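Local coordinates for protein multisubunit Na+/H+ antiporter, A subunit (Anoxybacillus flavithermus, PDB 6Z16) that probably exchanges sodium ions for protons across the cell membrane as the A subunit of a multisubunit CPA3 antiporter, at residues A685-F690 and T701-E706; K670-A675 and L715-L720; N357-A362 and L440-V445; T339-I344 and F436-R441. All coordinates share one frame; numbering follows the deposited sequence.

Contact 1: A685-F690 and T701-E706. With K (potassium ion), chain V.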
# COMPACT_ATOMS: atom_id res chain seq x y z
N ALA A 685 8.21 31.77 -29.75
CA ALA A 685 8.05 33.05 -29.07
C ALA A 685 6.60 33.51 -29.01
O ALA A 685 6.23 34.25 -28.09
CB ALA A 685 8.92 34.08 -29.75
N VAL A 686 5.75 33.06 -29.94
CA VAL A 686 4.31 33.27 -29.78
C VAL A 686 3.79 32.47 -28.59
O VAL A 686 2.95 32.94 -27.81
CB VAL A 686 3.56 32.93 -31.09
CG1 VAL A 686 2.06 32.83 -30.88
CG2 VAL A 686 3.81 34.00 -32.12
N ALA A 687 4.35 31.27 -28.39
CA ALA A 687 4.06 30.50 -27.17
C ALA A 687 4.53 31.23 -25.92
O ALA A 687 3.86 31.18 -24.88
CB ALA A 687 4.70 29.12 -27.26
N LEU A 688 5.67 31.92 -26.00
CA LEU A 688 6.13 32.68 -24.83
C LEU A 688 5.27 33.92 -24.59
O LEU A 688 5.10 34.33 -23.43
CB LEU A 688 7.60 33.05 -25.00
CG LEU A 688 8.31 33.70 -23.81
CD1 LEU A 688 8.24 32.81 -22.59
CD2 LEU A 688 9.75 33.99 -24.17
N PHE A 689 4.70 34.52 -25.65
CA PHE A 689 3.67 35.53 -25.46
C PHE A 689 2.44 34.96 -24.77
O PHE A 689 1.83 35.63 -23.92
CB PHE A 689 3.23 36.15 -26.79
CG PHE A 689 4.13 37.23 -27.30
CD1 PHE A 689 4.20 38.44 -26.64
CD2 PHE A 689 4.81 37.08 -28.49
CE1 PHE A 689 4.99 39.46 -27.12
CE2 PHE A 689 5.60 38.10 -28.98
CZ PHE A 689 5.69 39.29 -28.29
N PHE A 690 2.04 33.75 -25.16
CA PHE A 690 0.88 33.10 -24.54
C PHE A 690 1.11 32.84 -23.06
O PHE A 690 0.18 32.96 -22.25
CB PHE A 690 0.56 31.80 -25.28
CG PHE A 690 -0.08 32.00 -26.62
CD1 PHE A 690 -0.76 33.17 -26.92
CD2 PHE A 690 0.01 31.01 -27.59
CE1 PHE A 690 -1.35 33.35 -28.15
CE2 PHE A 690 -0.58 31.18 -28.82
CZ PHE A 690 -1.25 32.35 -29.11
N THR A 701 -0.43 23.81 -26.17
CA THR A 701 -0.79 23.37 -27.51
C THR A 701 0.06 24.04 -28.58
O THR A 701 0.42 23.39 -29.57
CB THR A 701 -2.27 23.64 -27.75
OG1 THR A 701 -2.52 25.04 -27.55
CG2 THR A 701 -3.11 22.85 -26.78
N GLN A 702 0.44 25.30 -28.36
CA GLN A 702 1.26 26.03 -29.32
C GLN A 702 2.66 25.43 -29.42
O GLN A 702 3.18 25.27 -30.52
CB GLN A 702 1.33 27.50 -28.90
CG GLN A 702 2.06 28.40 -29.88
CD GLN A 702 1.25 28.66 -31.13
OE1 GLN A 702 0.06 28.91 -31.06
NE2 GLN A 702 1.90 28.61 -32.28
N LEU A 703 3.26 25.08 -28.27
CA LEU A 703 4.59 24.48 -28.28
C LEU A 703 4.60 23.14 -29.01
O LEU A 703 5.46 22.90 -29.88
CB LEU A 703 5.09 24.30 -26.85
CG LEU A 703 5.49 25.54 -26.06
CD1 LEU A 703 5.61 25.19 -24.60
CD2 LEU A 703 6.79 26.08 -26.53
N VAL A 704 3.62 22.28 -28.71
CA VAL A 704 3.62 20.95 -29.35
C VAL A 704 3.31 21.06 -30.84
O VAL A 704 3.98 20.42 -31.67
CB VAL A 704 2.63 20.02 -28.63
CG1 VAL A 704 2.54 18.69 -29.34
CG2 VAL A 704 3.11 19.80 -27.23
N ILE A 705 2.34 21.89 -31.21
CA ILE A 705 1.95 22.02 -32.61
C ILE A 705 3.04 22.68 -33.44
O ILE A 705 3.29 22.27 -34.58
CB ILE A 705 0.59 22.75 -32.68
CG1 ILE A 705 -0.51 21.79 -32.24
CG2 ILE A 705 0.31 23.32 -34.05
CD1 ILE A 705 -1.82 22.44 -31.98
N GLU A 706 3.78 23.64 -32.87
CA GLU A 706 4.90 24.21 -33.62
C GLU A 706 6.05 23.24 -33.77
O GLU A 706 6.70 23.25 -34.82
CB GLU A 706 5.39 25.51 -32.98
CG GLU A 706 4.42 26.63 -33.17
CD GLU A 706 4.22 26.98 -34.63
OE1 GLU A 706 5.21 26.99 -35.40
OE2 GLU A 706 3.06 27.21 -35.03
K K V . -0.21 30.69 -33.39

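Contact 2: K670-A675 and L715-L720. With PTY (phosphatidylethanolamine), chain Q.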
# COMPACT_ATOMS: atom_id res chain seq x y z
N LYS A 670 18.70 34.11 -47.08
CA LYS A 670 19.10 33.60 -48.38
C LYS A 670 18.68 32.15 -48.56
O LYS A 670 18.11 31.79 -49.60
CB LYS A 670 20.60 33.77 -48.58
CG LYS A 670 21.04 35.22 -48.71
CD LYS A 670 22.53 35.35 -48.97
CE LYS A 670 22.92 36.82 -49.11
NZ LYS A 670 24.37 37.01 -49.37
N SER A 671 18.94 31.32 -47.57
CA SER A 671 18.55 29.92 -47.66
C SER A 671 17.17 29.71 -47.04
O SER A 671 16.62 30.58 -46.37
CB SER A 671 19.59 29.03 -46.98
OG SER A 671 19.21 27.66 -47.07
N ARG A 672 16.62 28.52 -47.28
CA ARG A 672 15.27 28.21 -46.82
C ARG A 672 15.25 27.57 -45.44
O ARG A 672 14.25 27.72 -44.73
CB ARG A 672 14.58 27.30 -47.85
CG ARG A 672 14.16 28.06 -49.09
CD ARG A 672 13.43 27.20 -50.08
NE ARG A 672 14.33 26.27 -50.75
CZ ARG A 672 14.99 26.54 -51.87
NH1 ARG A 672 14.83 27.71 -52.46
NH2 ARG A 672 15.79 25.63 -52.41
N LEU A 673 16.32 26.86 -45.05
CA LEU A 673 16.44 26.37 -43.68
C LEU A 673 16.44 27.49 -42.66
O LEU A 673 15.93 27.33 -41.56
CB LEU A 673 17.71 25.54 -43.50
CG LEU A 673 17.82 24.15 -44.10
CD1 LEU A 673 19.24 23.65 -43.94
CD2 LEU A 673 16.87 23.22 -43.39
N THR A 674 17.04 28.63 -43.02
CA THR A 674 17.05 29.79 -42.14
C THR A 674 15.65 30.33 -41.93
O THR A 674 15.27 30.68 -40.80
CB THR A 674 17.97 30.86 -42.71
OG1 THR A 674 19.25 30.27 -43.00
CG2 THR A 674 18.16 31.99 -41.73
N ALA A 675 14.83 30.33 -42.99
CA ALA A 675 13.44 30.75 -42.85
C ALA A 675 12.62 29.74 -42.08
O ALA A 675 11.70 30.12 -41.34
CB ALA A 675 12.84 30.99 -44.23
N LEU A 715 10.66 17.97 -43.23
CA LEU A 715 10.28 16.96 -44.20
C LEU A 715 10.20 17.54 -45.60
O LEU A 715 10.74 16.97 -46.56
CB LEU A 715 8.93 16.35 -43.81
CG LEU A 715 8.27 15.49 -44.88
CD1 LEU A 715 8.98 14.16 -45.09
CD2 LEU A 715 6.79 15.33 -44.60
N CYS A 716 9.53 18.68 -45.74
CA CYS A 716 9.31 19.27 -47.06
C CYS A 716 10.59 19.85 -47.66
O CYS A 716 10.69 19.93 -48.89
CB CYS A 716 8.22 20.33 -46.96
SG CYS A 716 7.65 21.01 -48.51
N PHE A 717 11.57 20.23 -46.84
CA PHE A 717 12.80 20.83 -47.36
C PHE A 717 13.68 19.80 -48.05
O PHE A 717 14.02 19.95 -49.22
CB PHE A 717 13.58 21.52 -46.24
CG PHE A 717 14.88 22.13 -46.70
CD1 PHE A 717 14.89 23.35 -47.36
CD2 PHE A 717 16.09 21.48 -46.50
CE1 PHE A 717 16.08 23.91 -47.80
CE2 PHE A 717 17.28 22.03 -46.95
CZ PHE A 717 17.27 23.24 -47.59
N TYR A 718 14.09 18.75 -47.33
CA TYR A 718 15.14 17.85 -47.78
C TYR A 718 14.75 16.97 -48.96
O TYR A 718 15.58 16.16 -49.39
CB TYR A 718 15.62 16.97 -46.64
CG TYR A 718 16.47 17.68 -45.61
CD1 TYR A 718 17.81 17.94 -45.86
CD2 TYR A 718 15.94 18.07 -44.39
CE1 TYR A 718 18.59 18.58 -44.93
CE2 TYR A 718 16.72 18.71 -43.45
CZ TYR A 718 18.05 18.97 -43.73
OH TYR A 718 18.83 19.61 -42.80
N HIS A 719 13.53 17.07 -49.48
CA HIS A 719 13.15 16.37 -50.70
C HIS A 719 12.93 17.32 -51.87
O HIS A 719 12.23 16.97 -52.82
CB HIS A 719 11.91 15.52 -50.47
CG HIS A 719 12.13 14.39 -49.52
ND1 HIS A 719 11.96 14.50 -48.16
CD2 HIS A 719 12.53 13.11 -49.74
CE1 HIS A 719 12.24 13.35 -47.59
NE2 HIS A 719 12.59 12.49 -48.52
N LEU A 720 13.49 18.53 -51.80
CA LEU A 720 13.53 19.40 -52.96
C LEU A 720 14.39 18.77 -54.05
O LEU A 720 15.40 18.11 -53.73
CB LEU A 720 14.08 20.78 -52.60
CG LEU A 720 13.13 21.72 -51.86
CD1 LEU A 720 13.86 22.93 -51.35
CD2 LEU A 720 12.05 22.15 -52.81
C1 PTY Q . 12.16 11.01 -43.06
C2 PTY Q . 10.83 7.75 -46.77
C3 PTY Q . 11.14 9.26 -46.78
O4 PTY Q . 11.22 11.99 -42.57
C5 PTY Q . 13.92 10.68 -44.81
C6 PTY Q . 12.95 11.64 -44.18
O7 PTY Q . 13.70 12.77 -43.63
C8 PTY Q . 13.23 14.00 -43.87
O10 PTY Q . 12.27 14.23 -44.54
C11 PTY Q . 14.07 15.05 -43.20
C12 PTY Q . 14.01 15.06 -41.68
C13 PTY Q . 12.64 15.45 -41.14
C14 PTY Q . 12.71 16.16 -39.80
C15 PTY Q . 13.23 15.32 -38.66
C16 PTY Q . 14.14 16.07 -37.71
C17 PTY Q . 13.50 17.26 -37.01
C18 PTY Q . 12.48 16.90 -35.95
C19 PTY Q . 12.42 17.87 -34.79
C20 PTY Q . 12.16 19.31 -35.21
C21 PTY Q . 12.10 20.28 -34.05
C22 PTY Q . 13.40 20.41 -33.30
C30 PTY Q . 10.15 11.55 -41.92
C31 PTY Q . 9.23 12.69 -41.55
O30 PTY Q . 9.94 10.40 -41.67
C32 PTY Q . 8.55 12.53 -40.20
C33 PTY Q . 9.45 12.92 -39.05
C34 PTY Q . 8.76 12.93 -37.70
C35 PTY Q . 9.63 13.48 -36.59
C36 PTY Q . 8.88 13.86 -35.33
C37 PTY Q . 9.66 14.81 -34.45
C38 PTY Q . 8.99 15.16 -33.14
C39 PTY Q . 7.61 15.77 -33.29
C40 PTY Q . 7.13 16.47 -32.04
C41 PTY Q . 7.07 15.59 -30.81
C42 PTY Q . 6.01 14.51 -30.92
C43 PTY Q . 4.61 15.05 -31.01
C44 PTY Q . 3.61 14.02 -31.45
P1 PTY Q . 13.77 9.57 -47.29
O11 PTY Q . 12.23 9.46 -47.71
O12 PTY Q . 14.09 8.31 -46.50
O13 PTY Q . 14.64 9.80 -48.47
O14 PTY Q . 13.83 10.81 -46.25
N1 PTY Q . 11.89 7.02 -46.07

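Contact 3: N357-A362 and L440-V445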
# COMPACT_ATOMS: atom_id res chain seq x y z
N ASN A 357 -61.37 64.04 -90.01
CA ASN A 357 -61.13 62.70 -89.48
C ASN A 357 -60.53 61.77 -90.53
O ASN A 357 -60.99 60.65 -90.75
CB ASN A 357 -62.42 62.12 -88.89
CG ASN A 357 -62.16 61.05 -87.86
OD1 ASN A 357 -61.01 60.76 -87.54
ND2 ASN A 357 -63.23 60.46 -87.35
N VAL A 358 -59.48 62.25 -91.19
CA VAL A 358 -58.98 61.56 -92.36
C VAL A 358 -57.98 60.46 -92.00
O VAL A 358 -57.94 59.42 -92.68
CB VAL A 358 -58.38 62.60 -93.35
CG1 VAL A 358 -57.18 63.33 -92.76
CG2 VAL A 358 -58.05 61.96 -94.70
N PHE A 359 -57.24 60.61 -90.90
CA PHE A 359 -56.14 59.71 -90.58
C PHE A 359 -56.62 58.30 -90.24
O PHE A 359 -55.85 57.35 -90.41
CB PHE A 359 -55.32 60.25 -89.42
CG PHE A 359 -54.63 61.55 -89.70
CD1 PHE A 359 -53.50 61.60 -90.49
CD2 PHE A 359 -55.10 62.72 -89.13
CE1 PHE A 359 -52.86 62.79 -90.73
CE2 PHE A 359 -54.47 63.92 -89.36
CZ PHE A 359 -53.35 63.95 -90.16
N MET A 360 -57.88 58.17 -89.80
CA MET A 360 -58.50 56.87 -89.55
C MET A 360 -58.48 55.97 -90.78
O MET A 360 -58.37 54.75 -90.64
CB MET A 360 -59.94 57.04 -89.09
CG MET A 360 -60.10 57.56 -87.69
SD MET A 360 -61.81 57.57 -87.15
CE MET A 360 -61.64 58.15 -85.47
N VAL A 361 -58.55 56.58 -91.98
CA VAL A 361 -58.47 55.83 -93.24
C VAL A 361 -57.19 55.01 -93.30
O VAL A 361 -57.22 53.84 -93.70
CB VAL A 361 -58.58 56.81 -94.42
CG1 VAL A 361 -58.34 56.10 -95.74
CG2 VAL A 361 -59.95 57.47 -94.43
N ALA A 362 -56.09 55.59 -92.80
CA ALA A 362 -54.79 54.92 -92.77
C ALA A 362 -54.86 53.60 -92.01
O ALA A 362 -54.35 52.58 -92.50
CB ALA A 362 -53.75 55.83 -92.13
N LEU A 440 -50.89 61.09 -98.73
CA LEU A 440 -51.01 62.46 -99.23
C LEU A 440 -51.76 63.36 -98.26
O LEU A 440 -51.48 64.56 -98.20
CB LEU A 440 -51.67 62.48 -100.60
CG LEU A 440 -50.80 62.00 -101.76
CD1 LEU A 440 -51.59 61.91 -103.05
CD2 LEU A 440 -49.60 62.92 -101.93
N ARG A 441 -52.70 62.82 -97.50
CA ARG A 441 -53.43 63.64 -96.54
C ARG A 441 -52.71 63.77 -95.21
O ARG A 441 -53.21 64.47 -94.32
CB ARG A 441 -54.83 63.08 -96.32
CG ARG A 441 -55.66 63.02 -97.59
CD ARG A 441 -55.88 64.40 -98.16
NE ARG A 441 -56.69 64.37 -99.38
CZ ARG A 441 -56.88 65.42 -100.17
NH1 ARG A 441 -56.32 66.59 -99.88
NH2 ARG A 441 -57.63 65.30 -101.26
N ALA A 442 -51.55 63.14 -95.05
CA ALA A 442 -50.77 63.21 -93.82
C ALA A 442 -49.66 64.25 -93.88
O ALA A 442 -49.03 64.51 -92.85
CB ALA A 442 -50.16 61.85 -93.49
N LYS A 443 -49.42 64.86 -95.04
CA LYS A 443 -48.43 65.92 -95.16
C LYS A 443 -49.02 67.30 -94.90
O LYS A 443 -48.31 68.30 -95.03
CB LYS A 443 -47.78 65.90 -96.54
CG LYS A 443 -48.71 66.31 -97.66
CD LYS A 443 -48.00 66.29 -99.00
CE LYS A 443 -48.95 66.68 -100.12
NZ LYS A 443 -49.37 68.10 -99.99
N ASP A 444 -50.30 67.37 -94.53
CA ASP A 444 -50.99 68.64 -94.31
C ASP A 444 -50.95 69.10 -92.86
O ASP A 444 -51.69 70.02 -92.50
CB ASP A 444 -52.43 68.52 -94.80
CG ASP A 444 -52.53 68.42 -96.30
OD1 ASP A 444 -51.64 68.96 -96.99
OD2 ASP A 444 -53.49 67.80 -96.80
N VAL A 445 -50.12 68.48 -92.02
CA VAL A 445 -49.91 68.97 -90.67
C VAL A 445 -48.51 69.54 -90.47
O VAL A 445 -48.31 70.34 -89.55
CB VAL A 445 -50.19 67.88 -89.62
CG1 VAL A 445 -51.65 67.45 -89.67
CG2 VAL A 445 -49.27 66.68 -89.81

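Contact 4: T339-I344 and F436-R441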
# COMPACT_ATOMS: atom_id res chain seq x y z
N THR A 339 -46.56 48.98 -91.32
CA THR A 339 -46.26 49.68 -90.08
C THR A 339 -46.19 51.20 -90.26
O THR A 339 -46.54 51.93 -89.33
CB THR A 339 -44.99 49.13 -89.43
OG1 THR A 339 -44.77 49.78 -88.18
CG2 THR A 339 -43.79 49.31 -90.29
N SER A 340 -45.82 51.70 -91.45
CA SER A 340 -45.90 53.14 -91.68
C SER A 340 -47.35 53.63 -91.67
O SER A 340 -47.66 54.70 -91.12
CB SER A 340 -45.23 53.50 -93.00
OG SER A 340 -45.94 52.94 -94.09
N LEU A 341 -48.26 52.83 -92.25
CA LEU A 341 -49.68 53.16 -92.14
C LEU A 341 -50.17 53.08 -90.70
O LEU A 341 -51.04 53.87 -90.30
CB LEU A 341 -50.50 52.24 -93.03
CG LEU A 341 -50.37 52.53 -94.52
CD1 LEU A 341 -51.03 51.45 -95.32
CD2 LEU A 341 -50.99 53.88 -94.81
N LEU A 342 -49.62 52.16 -89.90
CA LEU A 342 -49.95 52.13 -88.47
C LEU A 342 -49.46 53.38 -87.74
O LEU A 342 -50.12 53.85 -86.80
CB LEU A 342 -49.36 50.88 -87.82
CG LEU A 342 -50.02 49.54 -88.14
CD1 LEU A 342 -49.21 48.41 -87.55
CD2 LEU A 342 -51.43 49.53 -87.58
N GLY A 343 -48.33 53.95 -88.16
CA GLY A 343 -47.87 55.20 -87.57
C GLY A 343 -48.78 56.38 -87.88
O GLY A 343 -49.07 57.20 -87.01
N ILE A 344 -49.24 56.47 -89.13
CA ILE A 344 -50.19 57.53 -89.48
C ILE A 344 -51.52 57.33 -88.75
O ILE A 344 -52.17 58.29 -88.28
CB ILE A 344 -50.38 57.59 -91.00
CG1 ILE A 344 -49.02 57.69 -91.70
CG2 ILE A 344 -51.24 58.78 -91.39
CD1 ILE A 344 -48.22 58.90 -91.33
N PHE A 436 -51.74 55.60 -100.84
CA PHE A 436 -51.42 56.94 -101.33
C PHE A 436 -52.41 57.99 -100.82
O PHE A 436 -52.01 59.14 -100.60
CB PHE A 436 -51.37 56.98 -102.86
CG PHE A 436 -50.22 56.23 -103.46
CD1 PHE A 436 -48.92 56.62 -103.19
CD2 PHE A 436 -50.43 55.21 -104.36
CE1 PHE A 436 -47.85 55.95 -103.76
CE2 PHE A 436 -49.38 54.53 -104.93
CZ PHE A 436 -48.08 54.90 -104.63
N THR A 437 -53.67 57.61 -100.59
CA THR A 437 -54.63 58.54 -100.01
C THR A 437 -54.28 58.87 -98.57
O THR A 437 -54.40 60.02 -98.14
CB THR A 437 -56.04 57.94 -100.10
OG1 THR A 437 -56.33 57.63 -101.47
CG2 THR A 437 -57.09 58.93 -99.61
N ALA A 438 -53.81 57.87 -97.81
CA ALA A 438 -53.41 58.10 -96.43
C ALA A 438 -52.12 58.91 -96.35
O ALA A 438 -51.96 59.73 -95.45
CB ALA A 438 -53.26 56.77 -95.70
N MET A 439 -51.19 58.68 -97.28
CA MET A 439 -49.93 59.40 -97.22
C MET A 439 -50.03 60.83 -97.74
O MET A 439 -49.32 61.71 -97.24
CB MET A 439 -48.85 58.64 -97.98
CG MET A 439 -48.41 57.38 -97.26
SD MET A 439 -47.72 57.79 -95.65
CE MET A 439 -47.58 56.18 -94.90
N LEU A 440 -50.89 61.09 -98.73
CA LEU A 440 -51.01 62.46 -99.23
C LEU A 440 -51.76 63.36 -98.26
O LEU A 440 -51.48 64.56 -98.20
CB LEU A 440 -51.67 62.48 -100.60
CG LEU A 440 -50.80 62.00 -101.76
CD1 LEU A 440 -51.59 61.91 -103.05
CD2 LEU A 440 -49.60 62.92 -101.93
N ARG A 441 -52.70 62.82 -97.50
CA ARG A 441 -53.43 63.64 -96.54
C ARG A 441 -52.71 63.77 -95.21
O ARG A 441 -53.21 64.47 -94.32
CB ARG A 441 -54.83 63.08 -96.32
CG ARG A 441 -55.66 63.02 -97.59
CD ARG A 441 -55.88 64.40 -98.16
NE ARG A 441 -56.69 64.37 -99.38
CZ ARG A 441 -56.88 65.42 -100.17
NH1 ARG A 441 -56.32 66.59 -99.88
NH2 ARG A 441 -57.63 65.30 -101.26

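Contact 1: A685-F690 and T701-E706
Gln702 lies against Ala687 and Phe690, and these three side chains carry most of the contact. The aliphatic packing centres on Ala687. Gln702 CG stands anti to the backbone N (chi1 -175°), 3.8 Å from Ala687 CB. The same methyl meets Leu703 CD2 at 3.8 Å. One small side chain is thus touched by two consecutive residues of the other helix.

The aromatic part belongs to Phe690. Its ring and the Gln702 side chain cross at about a right angle. Gln702 CB sits at the ring edge, in plane, 4.0 Å from Phe690 CD2. The ring and amide planes are 57° apart. On one face of the ring, offset toward the rim, lies Val686 O of its own helix.

The polar part is a potassium ion bound by the Gln702 amide. Gln702 CD is 3.4 Å from the ion, and Val686 CG1 is 4.0 Å from it. A polar side chain of another protein chain binds the same ion, which therefore links the two chains. No hydrogen bond joins the two segments.

Helices 672-692 and 696-717 form an antiparallel hairpin in the MbhD-like region; their segments run at 171°, axes 9.0 Å apart at closest approach. Behind 685-690, Phe689 packs on Leu655 and Ile659 of helix 650-667. Leu703 and Val704 also pack on Val60 and Leu63 of a neighbouring antiporter subunit.

Contact 2: K670-A675 and L715-L720
Phe717, Tyr718 and Leu720 are the residues of 715-720 that meet Arg672 and Leu673. Leu715 opens the segment on the lipid side, with its CD1 3.3 Å from O10 of a bound phosphatidylethanolamine. Phe717 has CG anti to the backbone N (chi1 179°), which brings CG toward 670-675. Leu673 CG lies over one face of its ring, 3.8 Å from the centroid, in a CH-pi contact. Arg672 CB approaches the same ring obliquely, 3.7 Å from Phe717 CE1. An alanine at Phe717 would probably leave Leu673 without its CH-pi partner and open a gap beside the Arg672 chain. Tyr718 follows, with its OH 4.1 Å from Leu673 CD2 and Phe717 CD2 over the centre of its ring. His719 turns to the lipid. Its ND1 donates to Leu715 O at 3.2 Å, in the ring plane, and this steadies the ring. Its NE2 donates to phosphatidylethanolamine O11 at 3.2 Å. Leu720 closes a type I turn begun at Phe717 and meets Arg672 tip to tip, with CD1 3.4 Å from Arg672 NE. The start of helix 672-692 is thus joined to the end of helix 696-717, the open end of an antiparallel helical hairpin with a lipid headgroup site.

Contact 3: N357-A362 and L440-V445
Val358 CG2 points anti to the backbone N, while its CG1 takes the place between N and the carbonyl carbon (chi1 63°). CG2 thereby reaches Arg441 CB at 3.8 Å, and the two side chains cross at about a right angle. Phe359 CG lies anti to the carbonyl carbon (chi1 -63°), and its ring extends toward 440-445. The ring meets that segment with its edge. Phe359 CE1 is 3.8 Å from Ala442 CA and 4.0 Å from Ala442 CB, which lies in the ring plane. Phe359 CZ touches Val445 CG1 at 3.9 Å. One face of the ring has Val358 CG1 above it, offset toward the rim.

The contact joins the run into transmembrane helix 360-391 to the loop between helices 428-440 and 451-472. It belongs to the antiporter region shared with complex I subunits and lies at the protein surface. An alanine at Phe359 would probably leave Ala442 and Val445 without their ring partner and open a gap between the loop and the helix start. No hydrogen bond crosses between the segments. The aliphatic part of Arg441 serves Val358, and the rest of the arginine leads away. Ile344 of helix 323-347 packs on both Phe359 and Ala442.

Contact 4: T339-I344 and F436-R441
Ser340 OG touches Met439 CE at 3.7 Å, but its polar partners are in its own helix. The hydroxyl donates to Leu337 O and, weakly, to Gly336 O. The methyl of the methionine therefore meets an oxygen already engaged in hydrogen bonding.

Met439 is the side chain that reaches across. Its chain bends at chi2 (-61°), which sets the position of SD. From there chi3, close to anti at 170°, places CE against three residues of 339-344. Besides Ser340, CE meets Ile344 CG1 at 3.8 Å and Leu341 CD2 at 4.1 Å. The Met439 chain runs obliquely to both of these side chains. Ile344 CG1 also lies 4.2 Å from Met439 SD.

Ala438 makes the second point of contact. Its CB is 3.8 Å from Leu341 CD2. Its carbonyl oxygen, Ala438 O, lies 4.2 Å from Ile344 CG2.

Helices 323-347 and 428-440, two of the many in this antiporter region, cross here at 46°, and the axes of their short segments come within 10.6 Å. Helix 360-391 packs at the same place, with Ala362 touching both Ile344 and Ala438. All five touching residues are buried.

No hydrogen bond or salt bridge crosses between the two segments. The contact rests on van der Waals packing, so its fit depends on the shape of the side chains rather than on directed bonds.

In the fold
From the N terminus, contact 4 opens first, on helix 323-347. Contact 3 opens inside its loop, at the start of helix 360-391. They close on 436-441 and 440-445, which share Leu440 and Arg441. Contact 3 thus ends just beyond contact 4, and the two loops cross. The contacts touch, with centres about 7 Å apart. Together they tie helices 323-347, 360-391 and 428-440 in the antiporter region. Later, contact 2 opens at 670-675 and closes at 715-720. Contact 1 is nested inside it, and both join helices 672-692 and 696-717. Their centres are about 22 Å apart. This MbhD-like pair lies on the opposite side of the chain's centre, contact centres about 87 to 93 Å from the first pair.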